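Local coordinates for Lip_vut3, C2L (PDB 6NKD), which probably hydrolyses ester bonds of lipid substrates as a serine lipase of the GDSL family, and may act in spore germination, at residues D10-G15 / V188-R193. Sequence-based numbering, arbitrary orientation.
Sequences DSLTVG and VHPSSR. With SO4 (sulfate ion), chain C.
Ser-11 holds OG between its backbone N and carbonyl carbon (chi1 53°), while His-189 swings its ring to the side anti to its own carbonyl carbon (chi1 -76°); together these rotations bring hydroxyl and imidazole into contact. Ser-11 OG meets His-189 NE2 at 2.7 Å, a hydrogen bond made at the ring edge and in the imidazole plane. At the other ring nitrogen, His-189 ND1 is bonded to Asp-186 OD2, so the imidazole is gripped on two nitrogens and its rotation is fixed. The geometry is consistent with the Ser-His-Asp charge relay of SGNH hydrolases, in which Ser-11 would be the nucleophile and His-189 and Asp-186 its partners. Beside it, the branch CD2 of Leu-12 rests on the pyrrolidine of Pro-190, 3.6 Å from CD; the two side chains cross at about a right angle, an apolar patch next to the polar pair. Asp-10 is the N-cap of helix 11-14, its OD2 weakly accepting from Leu-12 N (3.5 Å) and also bonded to Thr-78 OG1. Gly-15, with positive phi, ends that short helix in a Schellman motif. Beyond the histidine, Ser-191 is the N-cap of helix 192-204, its OG weakly bonded to Gly-194 N; here a sulfate, probably from the crystallisation liquor, is bound by backbone amides: Ser-192 N reaches its O2 at 3.0 Å and Arg-193 N its O3 at 3.0 Å. In the fold, helix 11-14 follows strand 3-9, an inner strand of the parallel sheet, with Thr-13 and Val-14 packed on neighbouring strand 41-47. The loop carrying His-189 leads into helix 192-204, whose Tyr-195 touches both Leu-12 and Pro-190.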
loop_
_atom_site.group_PDB
_atom_site.type_symbol
_atom_site.label_atom_id
_atom_site.label_comp_id
_atom_site.label_asym_id
_atom_site.label_seq_id
_atom_site.Cartn_x
_atom_site.Cartn_y
_atom_site.Cartn_z
ATOM N N ASP A 10 -17.359 0.547 -1.905
ATOM C CA ASP A 10 -16.228 -0.180 -2.466
ATOM C C ASP A 10 -15.007 0.720 -2.610
ATOM O O ASP A 10 -14.679 1.482 -1.696
ATOM C CB ASP A 10 -16.618 -0.792 -3.815
ATOM C CG ASP A 10 -17.226 0.225 -4.770
ATOM O OD1 ASP A 10 -17.469 -0.132 -5.943
ATOM O OD2 ASP A 10 -17.445 1.385 -4.357
ATOM N N SER A 11 -14.327 0.639 -3.757
ATOM C CA SER A 11 -13.089 1.390 -3.939
ATOM C C SER A 11 -13.342 2.890 -4.036
ATOM O O SER A 11 -12.455 3.686 -3.708
ATOM C CB SER A 11 -12.352 0.896 -5.183
ATOM O OG SER A 11 -13.194 0.916 -6.322
ATOM N N LEU A 12 -14.534 3.294 -4.480
ATOM C CA LEU A 12 -14.837 4.720 -4.569
ATOM C C LEU A 12 -14.866 5.361 -3.188
ATOM O O LEU A 12 -14.317 6.452 -2.990
ATOM C CB LEU A 12 -16.169 4.936 -5.288
ATOM C CG LEU A 12 -16.325 4.381 -6.708
ATOM C CD1 LEU A 12 -17.521 5.018 -7.402
ATOM C CD2 LEU A 12 -15.055 4.583 -7.518
ATOM N N THR A 13 -15.501 4.695 -2.218
ATOM C CA THR A 13 -15.516 5.207 -0.852
ATOM C C THR A 13 -14.125 5.165 -0.230
ATOM O O THR A 13 -13.798 6.005 0.616
ATOM C CB THR A 13 -16.512 4.411 -0.005
ATOM O OG1 THR A 13 -17.791 4.405 -0.648
ATOM C CG2 THR A 13 -16.661 5.027 1.383
ATOM N N VAL A 14 -13.295 4.203 -0.637
ATOM C CA VAL A 14 -11.906 4.190 -0.196
ATOM C C VAL A 14 -11.159 5.394 -0.755
ATOM O O VAL A 14 -10.316 5.992 -0.076
ATOM C CB VAL A 14 -11.231 2.865 -0.600
ATOM C CG1 VAL A 14 -9.733 2.922 -0.341
ATOM C CG2 VAL A 14 -11.859 1.698 0.143
ATOM N N GLY A 15 -11.465 5.780 -1.989
ATOM C CA GLY A 15 -10.752 6.843 -2.661
ATOM C C GLY A 15 -9.671 6.383 -3.611
ATOM O O GLY A 15 -8.727 7.144 -3.860
ATOM N N VAL A 188 -10.526 3.372 -14.969
ATOM C CA VAL A 188 -11.785 2.901 -14.399
ATOM C C VAL A 188 -12.048 3.602 -13.071
ATOM O O VAL A 188 -13.203 3.865 -12.716
ATOM C CB VAL A 188 -11.792 1.369 -14.226
ATOM C CG1 VAL A 188 -11.639 0.675 -15.571
ATOM C CG2 VAL A 188 -10.694 0.930 -13.280
ATOM N N HIS A 189 -10.972 3.915 -12.319
ATOM C CA HIS A 189 -11.205 4.596 -11.056
ATOM C C HIS A 189 -11.040 6.102 -11.223
ATOM O O HIS A 189 -10.266 6.559 -12.069
ATOM C CB HIS A 189 -10.244 4.086 -9.977
ATOM C CG HIS A 189 -10.610 2.740 -9.438
ATOM N ND1 HIS A 189 -10.006 1.575 -9.861
ATOM C CD2 HIS A 189 -11.534 2.369 -8.520
ATOM C CE1 HIS A 189 -10.535 0.548 -9.222
ATOM N NE2 HIS A 189 -11.466 1.003 -8.401
ATOM N N PRO A 190 -11.765 6.897 -10.440
ATOM C CA PRO A 190 -11.717 8.350 -10.621
ATOM C C PRO A 190 -10.375 8.932 -10.206
ATOM O O PRO A 190 -9.590 8.322 -9.475
ATOM C CB PRO A 190 -12.838 8.867 -9.710
ATOM C CG PRO A 190 -13.675 7.668 -9.386
ATOM C CD PRO A 190 -12.734 6.508 -9.405
ATOM N N SER A 191 -10.124 10.139 -10.695
ATOM C CA SER A 191 -8.984 10.940 -10.289
ATOM C C SER A 191 -9.413 11.898 -9.180
ATOM O O SER A 191 -10.572 11.915 -8.752
ATOM C CB SER A 191 -8.418 11.698 -11.488
ATOM O OG SER A 191 -9.409 12.538 -12.057
ATOM N N SER A 192 -8.463 12.707 -8.706
ATOM C CA SER A 192 -8.800 13.733 -7.725
ATOM C C SER A 192 -9.792 14.737 -8.302
ATOM O O SER A 192 -10.672 15.231 -7.586
ATOM C CB SER A 192 -7.535 14.439 -7.244
ATOM O OG SER A 192 -6.752 13.573 -6.441
ATOM N N ARG A 193 -9.667 15.047 -9.594
ATOM C CA ARG A 193 -10.674 15.871 -10.258
ATOM C C ARG A 193 -12.035 15.188 -10.234
ATOM O O ARG A 193 -13.056 15.819 -9.935
ATOM C CB ARG A 193 -10.253 16.164 -11.698
ATOM C CG ARG A 193 -9.088 17.120 -11.845
ATOM C CD ARG A 193 -8.838 17.417 -13.313
ATOM N NE ARG A 193 -7.812 18.435 -13.504
ATOM C CZ ARG A 193 -6.523 18.168 -13.672
ATOM N NH1 ARG A 193 -6.102 16.910 -13.675
ATOM N NH2 ARG A 193 -5.654 19.156 -13.840
HETATM S S SO4 C . -5.641 14.071 -10.691
HETATM O O1 SO4 C . -5.178 13.824 -12.055
HETATM O O2 SO4 C . -5.744 12.803 -9.977
HETATM O O3 SO4 C . -6.950 14.719 -10.730
HETATM O O4 SO4 C . -4.687 14.934 -10.000
#